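Local coordinates for phosphodiesterase (Salpingoeca rosetta, PDB 7CJ3), which binds retinal within the helical transmembrane bundle of a bacteriorhodopsin-like domain, at residues G93-A96 and Y97-G100; S149-R153 and S154-D158. One frame throughout, in Å; residues are numbered along the deposited sequence.

Interaction 1. Residues G93-A96 and Y97-G100. With OLC ((2R)-2,3-dihydroxypropyl (9Z)-octadec-9-enoate), chain Q.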
loop_
_atom_site.group_PDB
_atom_site.type_symbol
_atom_site.label_atom_id
_atom_site.label_comp_id
_atom_site.label_asym_id
_atom_site.label_seq_id
_atom_site.Cartn_x
_atom_site.Cartn_y
_atom_site.Cartn_z
ATOM N N GLY B 93 12.264 -12.907 4.492
ATOM C CA GLY B 93 12.018 -12.946 5.948
ATOM C C GLY B 93 12.378 -11.627 6.606
ATOM O O GLY B 93 11.520 -11.106 7.375
ATOM N N ILE B 94 13.559 -11.080 6.286
ATOM C CA ILE B 94 14.090 -9.792 6.851
ATOM C C ILE B 94 13.159 -8.633 6.453
ATOM O O ILE B 94 12.929 -7.707 7.277
ATOM C CB ILE B 94 15.557 -9.535 6.434
ATOM C CG1 ILE B 94 16.465 -10.733 6.742
ATOM C CG2 ILE B 94 16.087 -8.270 7.073
ATOM C CD1 ILE B 94 17.945 -10.487 6.642
ATOM N N LEU B 95 12.596 -8.686 5.250
ATOM C CA LEU B 95 11.696 -7.616 4.769
ATOM C C LEU B 95 10.357 -7.687 5.523
ATOM O O LEU B 95 9.751 -6.618 5.777
ATOM C CB LEU B 95 11.560 -7.760 3.252
ATOM C CG LEU B 95 12.873 -7.512 2.511
ATOM C CD1 LEU B 95 12.668 -7.486 1.002
ATOM C CD2 LEU B 95 13.542 -6.230 2.990
ATOM N N ALA B 96 9.930 -8.892 5.902
ATOM C CA ALA B 96 8.690 -9.109 6.674
ATOM C C ALA B 96 8.774 -8.391 8.033
ATOM O O ALA B 96 7.798 -7.710 8.358
ATOM C CB ALA B 96 8.437 -10.583 6.812
ATOM N N TYR B 97 9.902 -8.503 8.769
ATOM C CA TYR B 97 10.111 -7.876 10.105
ATOM C C TYR B 97 10.194 -6.353 9.967
ATOM O O TYR B 97 9.510 -5.609 10.717
ATOM C CB TYR B 97 11.363 -8.412 10.813
ATOM C CG TYR B 97 11.187 -9.812 11.363
ATOM C CD1 TYR B 97 11.778 -10.927 10.777
ATOM C CD2 TYR B 97 10.418 -10.019 12.504
ATOM C CE1 TYR B 97 11.594 -12.203 11.302
ATOM C CE2 TYR B 97 10.210 -11.285 13.031
ATOM C CZ TYR B 97 10.796 -12.385 12.427
ATOM O OH TYR B 97 10.581 -13.623 12.975
ATOM N N VAL B 98 11.016 -5.884 9.029
ATOM C CA VAL B 98 11.189 -4.427 8.797
ATOM C C VAL B 98 9.824 -3.806 8.517
ATOM O O VAL B 98 9.493 -2.796 9.156
ATOM C CB VAL B 98 12.206 -4.031 7.726
ATOM C CG1 VAL B 98 13.620 -4.378 8.171
ATOM C CG2 VAL B 98 11.893 -4.619 6.374
ATOM N N ASP B 99 9.026 -4.436 7.657
ATOM C CA ASP B 99 7.703 -3.904 7.222
ATOM C C ASP B 99 6.711 -3.983 8.380
ATOM O O ASP B 99 5.915 -3.053 8.542
ATOM C CB ASP B 99 7.211 -4.645 5.978
ATOM C CG ASP B 99 7.869 -4.127 4.710
ATOM O OD1 ASP B 99 8.702 -3.177 4.808
ATOM O OD2 ASP B 99 7.543 -4.639 3.647
ATOM N N GLY B 100 6.750 -5.067 9.144
ATOM C CA GLY B 100 5.958 -5.207 10.371
ATOM C C GLY B 100 6.312 -4.139 11.392
ATOM O O GLY B 100 5.379 -3.565 11.992
HETATM C C18 OLC Q . -0.042 -9.274 8.178
HETATM C C10 OLC Q . 6.482 -8.734 12.412
HETATM C C9 OLC Q . 6.861 -9.828 11.736
HETATM C C17 OLC Q . -0.067 -8.274 9.323
HETATM C C11 OLC Q . 5.053 -8.292 12.216
HETATM C C8 OLC Q . 5.915 -10.565 10.798
HETATM C C24 OLC Q . 12.994 -20.159 13.285
HETATM C C16 OLC Q . 1.317 -8.020 9.964
HETATM C C12 OLC Q . 4.496 -7.242 13.173
HETATM C C7 OLC Q . 6.298 -12.018 10.535
HETATM C C15 OLC Q . 1.201 -6.957 11.091
HETATM C C13 OLC Q . 2.966 -7.166 12.958
HETATM C C6 OLC Q . 7.733 -12.224 10.066
HETATM C C14 OLC Q . 2.505 -6.423 11.690
HETATM C C5 OLC Q . 7.836 -13.508 9.207
HETATM C C4 OLC Q . 8.539 -14.690 9.877
HETATM C C3 OLC Q . 9.717 -15.227 9.064
HETATM C C2 OLC Q . 10.794 -15.860 9.957
HETATM C C21 OLC Q . 12.346 -18.620 11.410
HETATM C C1 OLC Q . 10.514 -17.333 10.253
HETATM C C22 OLC Q . 12.146 -20.033 11.994
HETATM O O19 OLC Q . 9.389 -17.734 10.522
HETATM O O25 OLC Q . 12.310 -20.666 14.454
HETATM O O23 OLC Q . 10.745 -20.301 12.206
HETATM O O20 OLC Q . 11.590 -18.337 10.235
#
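Leu-95 and Val-98 lie side by side on one flank of the helix, pointing the same way, with Leu-95 CD2 4.1 Å from Val-98 CG2. Round the helix from them, Tyr-97 and Ala-96 meet the bound lipid OLC, a glycerol ester of an octadecenoic acid. Tyr-97 puts one ring face against the acyl chain: OLC C6 sits 3.8 Å above the ring plane, over its centre, a CH-pi-like arrangement, while Tyr-97 CD2 comes 3.6 Å from OLC C9. With CG anti to the carbonyl carbon (chi1 -74°), the ring runs back along the helix toward Gly-93, with Tyr-97 CD1 3.4 Å from Gly-93 O. Ala-96 CB touches the same chain, 3.7 Å from OLC C6, and Gly-100, which offers only backbone here, meets it where CA lies 3.7 Å from OLC C11, so close that no space is left for a side chain. Large ring, small methyl and bare backbone thus form one continuous surface for the acyl chain.

These groups are positioned by successive i to i+4 helix bonds. Val-98 N to Ile-94 O is nearly straight (3.2 Å, 170°), Gly-100 N reaches Ala-96 O at 2.9 Å, and Asp-99 N likewise bonds to Leu-95 O; the Tyr-97 N to Gly-93 O link is weak.

Helix 86-111 is enclosed on several sides. Tyr-97 also packs on helix 17-41, Ile-94 and Leu-95 on Trp-144 of helix 128-149, and Asp-99 faces helix 58-81 and Lys-265 of helix 250-277.

Interaction 2. Residues S149-R153 and S154-D158; sequences SRADR and SSVSD
Ala-151 and Val-156 make the apolar part of this turn: Ala-151 CB lies 3.9 Å from Val-156 CG2. The valine has CG1 anti to its own backbone nitrogen (chi1 173°), which leaves CG2 turned back toward the start of the helix, where it also lies 3.3 Å from Asp-152 O. On the solvent side the touching is lighter, with Asp-152 CB and Ser-155 OG 4.1 Å apart.

The polar links are all backbone. Asp-152 O receives two weak bonds, from Ser-155 N (3.1 Å) and from Val-156 N (3.3 Å). Arg-153 O takes the first well-formed bond of the helix, from Ser-157 N at 3.0 Å and 157°, along with a weak one from Val-156 N. Asp-152 holds the N-cap position, yet its carboxylate makes no capping bond.

A Schellman motif at Arg-150, with positive phi, ends helix 128-149, and Ser-149 OG bonds to Cys-145 O in the last turn. Separately, the bond from Asp-158 OD2 to Tyr-194 OH ties helix 153-173 to helix 178-207.

Chemically, then, the first turn of helix 153-173 rests on main-chain carbonyls and one small apolar touch. The acidic Asp-152, set beside the positive end of the helix dipole, would probably interact favourably with it through space.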
loop_
_atom_site.group_PDB
_atom_site.type_symbol
_atom_site.label_atom_id
_atom_site.label_comp_id
_atom_site.label_asym_id
_atom_site.label_seq_id
_atom_site.Cartn_x
_atom_site.Cartn_y
_atom_site.Cartn_z
ATOM N N SER B 149 24.455 -9.072 -1.855
ATOM C CA SER B 149 25.706 -8.739 -2.573
ATOM C C SER B 149 26.917 -9.552 -2.066
ATOM O O SER B 149 28.040 -9.276 -2.542
ATOM C CB SER B 149 25.940 -7.234 -2.484
ATOM O OG SER B 149 26.191 -6.787 -1.146
ATOM N N ARG B 150 26.716 -10.503 -1.140
ATOM C CA ARG B 150 27.786 -11.342 -0.531
ATOM C C ARG B 150 28.985 -10.465 -0.168
ATOM O O ARG B 150 30.107 -10.797 -0.565
ATOM C CB ARG B 150 28.207 -12.456 -1.503
ATOM C CG ARG B 150 27.054 -13.271 -2.075
ATOM C CD ARG B 150 26.465 -14.322 -1.166
ATOM N NE ARG B 150 25.622 -15.164 -1.978
ATOM C CZ ARG B 150 25.107 -16.329 -1.608
ATOM N NH1 ARG B 150 25.308 -16.783 -0.384
ATOM N NH2 ARG B 150 24.336 -17.026 -2.428
ATOM N N ALA B 151 28.766 -9.364 0.549
ATOM C CA ALA B 151 29.803 -8.367 0.912
ATOM C C ALA B 151 30.584 -8.850 2.130
ATOM O O ALA B 151 30.090 -9.783 2.816
ATOM C CB ALA B 151 29.159 -7.046 1.212
ATOM N N ASP B 152 31.734 -8.218 2.399
ATOM C CA ASP B 152 32.532 -8.461 3.633
ATOM C C ASP B 152 31.691 -7.971 4.824
ATOM O O ASP B 152 31.121 -6.859 4.748
ATOM C CB ASP B 152 33.950 -7.877 3.524
ATOM C CG ASP B 152 35.028 -8.877 3.084
ATOM O OD1 ASP B 152 34.688 -9.873 2.385
ATOM O OD2 ASP B 152 36.218 -8.668 3.442
ATOM N N ARG B 153 31.604 -8.794 5.871
ATOM C CA ARG B 153 30.728 -8.582 7.061
ATOM C C ARG B 153 31.132 -7.284 7.791
ATOM O O ARG B 153 30.222 -6.580 8.290
ATOM C CB ARG B 153 30.745 -9.832 7.952
ATOM C CG ARG B 153 29.978 -11.030 7.392
ATOM C CD ARG B 153 30.454 -11.688 6.096
ATOM N NE ARG B 153 31.828 -12.196 6.149
ATOM C CZ ARG B 153 32.440 -12.870 5.179
ATOM N NH1 ARG B 153 31.801 -13.162 4.058
ATOM N NH2 ARG B 153 33.692 -13.270 5.337
ATOM N N SER B 154 32.427 -6.947 7.816
ATOM C CA SER B 154 32.971 -5.728 8.480
ATOM C C SER B 154 32.545 -4.455 7.735
ATOM O O SER B 154 32.391 -3.414 8.390
ATOM C CB SER B 154 34.470 -5.787 8.583
ATOM O OG SER B 154 35.057 -5.390 7.353
ATOM N N SER B 155 32.425 -4.528 6.409
ATOM C CA SER B 155 32.013 -3.400 5.529
ATOM C C SER B 155 30.525 -3.096 5.743
ATOM O O SER B 155 30.124 -1.924 5.634
ATOM C CB SER B 155 32.312 -3.706 4.074
ATOM O OG SER B 155 33.715 -3.805 3.850
ATOM N N VAL B 156 29.742 -4.134 6.036
ATOM C CA VAL B 156 28.269 -4.068 6.251
ATOM C C VAL B 156 28.009 -3.457 7.627
ATOM O O VAL B 156 27.151 -2.557 7.751
ATOM C CB VAL B 156 27.690 -5.485 6.149
ATOM C CG1 VAL B 156 26.216 -5.507 6.525
ATOM C CG2 VAL B 156 27.938 -6.095 4.781
ATOM N N SER B 157 28.767 -3.954 8.608
ATOM C CA SER B 157 28.764 -3.551 10.038
ATOM C C SER B 157 28.992 -2.037 10.179
ATOM O O SER B 157 28.286 -1.373 10.988
ATOM C CB SER B 157 29.811 -4.347 10.766
ATOM O OG SER B 157 29.627 -4.270 12.167
ATOM N N ASP B 158 29.946 -1.510 9.408
ATOM C CA ASP B 158 30.489 -0.138 9.578
ATOM C C ASP B 158 29.467 0.872 9.035
ATOM O O ASP B 158 29.345 1.974 9.633
ATOM C CB ASP B 158 31.906 -0.074 9.002
ATOM C CG ASP B 158 32.634 1.236 9.208
ATOM O OD1 ASP B 158 32.683 1.760 10.372
ATOM O OD2 ASP B 158 33.143 1.727 8.193
#

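Overall arrangement
Interactions 1 and 2 lie 20 Å apart between centres, with nearest atoms about 10 Å apart and no touch. Residues 93-100 come first along the chain, in the buried middle of helix 86-111; residues 149-158 follow, at the surface, where the chain turns from helix 128-149 into helix 153-173. Helix 128-149 connects them: it packs against the first contact and runs by its C-terminal end into the second. Both belong to the bacteriorhodopsin-like bundle. The first contact lies near retinal, the side chain of Val-98 being about 7 Å from it, whereas the second is the short loop joining two consecutive helices at the surface.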